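Local coordinates for protein ATPase associated with various cellular activities, AAA_5 (Staphylothermus marinus, PDB 6N0S) that probably binds nucleic acid through this N-terminal, PUA-like EVE domain of McrB, a restriction protein whose full-length form is thought to bind and hydrolyse ATP, at residues Val78-Lys81 and Glu82-Lys85; Gly107-Ser110 and Asp111-Asp114. All coordinates share one frame; numbering follows the deposited sequence.

Interaction 1: Val78-Lys81 and Glu82-Lys85; sequences VLSK and ENNK
Ser80 and Asn83 meet through one hydroxyl that serves two hydrogen bonds. The OG of Ser80 accepts the backbone N-H of Asn83 at 3.0 Å from its N, and it gives its own proton weakly to OD1 of the same asparagine, 3.1 Å away. This hydroxyl sits between the backbone N and the carbonyl carbon of Ser80 (chi1 80°), which turns it toward the chain as it folds back. Asn83 thus presents backbone and side chain to the same oxygen.

A second polar set runs through carbonyls. ND2 of Asn84 donates to the O of Ser80 at 2.9 Å along a nearly straight bond that lies in the amide plane, though tilted from the plane of the carbonyl. The same ND2 also donates to the carbonyl of Arg136 on strand 132-136, so this amide links the turn to the small three-stranded sheet. Asn84 N reaches Lys81 O at 2.8 Å from above the carbonyl plane, while NZ of Lys85 curls back to the O of Glu82 at 3.0 Å, in plane and on a lone pair.

The methyl CD1 of Leu79 is placed against the amide of Asn84, the two side chains crossing at about a right angle; its 3.1 Å approach to Asn84 ND2 is too short to be relied on. The apolar packing of Leu79 is with Leu55, Ile57 and Phe135, among which it is buried.

With Glu82 and Asn83 at its corners, Lys81-Asn84 forms a type I beta turn at the end of strand 72-80, where the chain leaves the five-stranded sheet of this PUA-like domain.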
loop_
_atom_site.group_PDB
_atom_site.type_symbol
_atom_site.label_atom_id
_atom_site.label_comp_id
_atom_site.label_asym_id
_atom_site.label_seq_id
_atom_site.Cartn_x
_atom_site.Cartn_y
_atom_site.Cartn_z
ATOM N N VAL A 78 -2.781 7.478 6.769
ATOM C CA VAL A 78 -1.835 8.585 6.743
ATOM C C VAL A 78 -0.428 8.013 6.865
ATOM O O VAL A 78 -0.173 7.134 7.694
ATOM C CB VAL A 78 -2.119 9.598 7.879
ATOM C CG1 VAL A 78 -1.083 10.686 7.909
ATOM C CG2 VAL A 78 -3.487 10.236 7.697
ATOM N N LEU A 79 0.471 8.493 6.019
ATOM C CA LEU A 79 1.881 8.126 6.049
ATOM C C LEU A 79 2.677 9.371 6.442
ATOM O O LEU A 79 2.840 10.285 5.628
ATOM C CB LEU A 79 2.302 7.588 4.680
ATOM C CG LEU A 79 3.793 7.453 4.392
ATOM C CD1 LEU A 79 4.447 6.739 5.432
ATOM C CD2 LEU A 79 4.031 6.717 3.073
ATOM N N SER A 80 3.186 9.394 7.671
ATOM C CA SER A 80 3.765 10.596 8.265
ATOM C C SER A 80 5.241 10.393 8.555
ATOM O O SER A 80 5.679 9.289 8.875
ATOM C CB SER A 80 3.070 10.974 9.571
ATOM O OG SER A 80 3.558 10.171 10.638
ATOM N N LYS A 81 6.007 11.483 8.444
ATOM C CA LYS A 81 7.435 11.416 8.717
ATOM C C LYS A 81 7.700 11.090 10.175
ATOM O O LYS A 81 8.653 10.364 10.487
ATOM C CB LYS A 81 8.099 12.740 8.313
ATOM C CG LYS A 81 9.577 12.602 7.902
ATOM C CD LYS A 81 10.185 13.939 7.453
ATOM C CE LYS A 81 9.596 14.469 6.136
ATOM N NZ LYS A 81 10.258 15.756 5.727
ATOM N N GLU A 82 6.847 11.597 11.069
ATOM C CA GLU A 82 6.950 11.297 12.491
ATOM C C GLU A 82 6.848 9.795 12.766
ATOM O O GLU A 82 7.578 9.261 13.610
ATOM C CB GLU A 82 5.857 12.071 13.231
ATOM C CG GLU A 82 5.674 11.708 14.685
ATOM C CD GLU A 82 4.202 11.565 15.053
ATOM O OE1 GLU A 82 3.438 12.544 14.873
ATOM O OE2 GLU A 82 3.801 10.469 15.500
ATOM N N ASN A 83 5.954 9.091 12.074
ATOM C CA ASN A 83 5.918 7.643 12.223
ATOM C C ASN A 83 7.001 6.941 11.407
ATOM O O ASN A 83 7.090 5.705 11.441
ATOM C CB ASN A 83 4.537 7.097 11.831
ATOM C CG ASN A 83 3.395 7.628 12.718
ATOM O OD1 ASN A 83 2.285 7.894 12.238
ATOM N ND2 ASN A 83 3.653 7.748 14.014
ATOM N N ASN A 84 7.843 7.684 10.698
ATOM C CA ASN A 84 8.773 7.092 9.746
ATOM C C ASN A 84 10.083 7.871 9.736
ATOM O O ASN A 84 10.654 8.141 8.675
ATOM C CB ASN A 84 8.173 7.051 8.336
ATOM C CG ASN A 84 7.078 6.034 8.204
ATOM O OD1 ASN A 84 7.351 4.844 8.053
ATOM N ND2 ASN A 84 5.829 6.487 8.228
ATOM N N LYS A 85 10.585 8.215 10.925
ATOM C CA LYS A 85 11.752 9.095 11.021
ATOM C C LYS A 85 12.957 8.501 10.303
ATOM O O LYS A 85 13.572 9.161 9.461
ATOM C CB LYS A 85 12.091 9.375 12.490
ATOM C CG LYS A 85 10.907 9.861 13.339
ATOM C CD LYS A 85 11.363 10.804 14.462
ATOM C CE LYS A 85 10.190 11.550 15.075
ATOM N NZ LYS A 85 9.226 10.578 15.685
#

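Interaction 2: Gly107-Ser110 and Asp111-Asp114; sequences GISS and DTID
Two hydroxyls pair across the first turn of helix 110-124: OG of Ser109, the N-cap residue, lies 3.0 Å from OG1 of Thr112 in a hydrogen bond that either could donate. The torsion of Ser109 is well off a staggered value (chi1 93°) and swings its hydroxyl over the start of the helix, while OG1 of Thr112 stands beside its own backbone N to meet it.

On the inner side, Ile108 and Ile113 close around the cap as a hydrophobic staple, bringing together the residue before the N-cap and the fourth residue of the helix. Their branches touch at CG2 of Ile108 and CG1 of Ile113, 3.9 Å apart, with the side chains crossing at about a right angle; CG2 of Ile108 also meets the methyl CG2 of Thr112 at 4.0 Å. Ile113 continues onto Phe103 and Leu104, so this one side chain packs helix 110-124 against helix 92-105. That preceding helix ends in a Schellman motif whose C-prime residue is Gly107, leaving Ile108 alone between it and the cap.

The helical bonds begin at once: Ile113 N reaches Ser109 O at 3.1 Å and Asp114 N reaches Ser110 O at 3.0 Å. Asp114 makes a salt bridge from OD1 to NH2 of Arg100. Beneath the staple, CG1 of Ile113 lies just 3.2 Å from the carbonyl O of Ser109.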
loop_
_atom_site.group_PDB
_atom_site.type_symbol
_atom_site.label_atom_id
_atom_site.label_comp_id
_atom_site.label_asym_id
_atom_site.label_seq_id
_atom_site.Cartn_x
_atom_site.Cartn_y
_atom_site.Cartn_z
ATOM N N GLY A 107 -4.192 -7.509 16.484
ATOM C CA GLY A 107 -5.260 -8.458 16.668
ATOM C C GLY A 107 -5.451 -9.430 15.539
ATOM O O GLY A 107 -6.454 -10.150 15.535
ATOM N N ILE A 108 -4.546 -9.459 14.557
ATOM C CA ILE A 108 -4.636 -10.462 13.504
ATOM C C ILE A 108 -4.079 -11.776 14.027
ATOM O O ILE A 108 -3.015 -11.811 14.654
ATOM C CB ILE A 108 -3.878 -10.007 12.251
ATOM C CG1 ILE A 108 -4.440 -8.659 11.775
ATOM C CG2 ILE A 108 -4.013 -11.083 11.171
ATOM C CD1 ILE A 108 -3.778 -8.109 10.540
ATOM N N SER A 109 -4.772 -12.865 13.739
ATOM C CA SER A 109 -4.351 -14.155 14.256
ATOM C C SER A 109 -3.025 -14.625 13.642
ATOM O O SER A 109 -2.692 -14.343 12.484
ATOM C CB SER A 109 -5.442 -15.195 14.014
ATOM O OG SER A 109 -5.215 -15.859 12.797
ATOM N N SER A 110 -2.261 -15.350 14.457
ATOM C CA SER A 110 -1.001 -15.924 14.015
ATOM C C SER A 110 -1.181 -16.811 12.793
ATOM O O SER A 110 -0.354 -16.780 11.869
ATOM C CB SER A 110 -0.373 -16.725 15.163
ATOM O OG SER A 110 0.838 -17.325 14.752
ATOM N N ASP A 111 -2.230 -17.631 12.782
ATOM C CA ASP A 111 -2.504 -18.499 11.636
ATOM C C ASP A 111 -2.722 -17.686 10.356
ATOM O O ASP A 111 -2.238 -18.051 9.278
ATOM C CB ASP A 111 -3.754 -19.331 11.899
ATOM C CG ASP A 111 -3.552 -20.408 12.947
ATOM O OD1 ASP A 111 -2.471 -21.043 12.983
ATOM O OD2 ASP A 111 -4.498 -20.618 13.721
ATOM N N THR A 112 -3.516 -16.621 10.439
ATOM C CA THR A 112 -3.752 -15.788 9.261
ATOM C C THR A 112 -2.435 -15.207 8.745
ATOM O O THR A 112 -2.157 -15.265 7.547
ATOM C CB THR A 112 -4.773 -14.690 9.597
ATOM O OG1 THR A 112 -6.009 -15.313 9.981
ATOM C CG2 THR A 112 -5.049 -13.763 8.390
ATOM N N ILE A 113 -1.586 -14.720 9.647
ATOM C CA ILE A 113 -0.278 -14.194 9.268
ATOM C C ILE A 113 0.544 -15.268 8.547
ATOM O O ILE A 113 1.158 -15.000 7.509
ATOM C CB ILE A 113 0.452 -13.652 10.507
ATOM C CG1 ILE A 113 -0.360 -12.539 11.148
ATOM C CG2 ILE A 113 1.818 -13.129 10.145
ATOM C CD1 ILE A 113 0.187 -12.091 12.542
ATOM N N ASP A 114 0.578 -16.497 9.083
ATOM C CA ASP A 114 1.269 -17.571 8.373
ATOM C C ASP A 114 0.751 -17.665 6.927
ATOM O O ASP A 114 1.532 -17.742 5.972
ATOM C CB ASP A 114 1.095 -18.935 9.073
ATOM C CG ASP A 114 1.629 -19.014 10.524
ATOM O OD1 ASP A 114 2.520 -18.239 10.933
ATOM O OD2 ASP A 114 1.175 -19.957 11.257
#

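Interactions 1 and 2 follow one another along the chain without touching: their centres are 25 Å apart and their nearest atoms about 16 Å. Between them run strand 89-90 and helix 92-105. Each sits where regular structure stops or starts, and in each a serine hydroxyl meets the side chain three residues further on. At 82-85 the chain has just left a strand, whereas at 111-114 it has just entered a helix. The turn is tied to strand 132-136, the first turn of helix 110-124 to helix 92-105. Their centres lie about 14 Å and 19 Å from the centre of the chain.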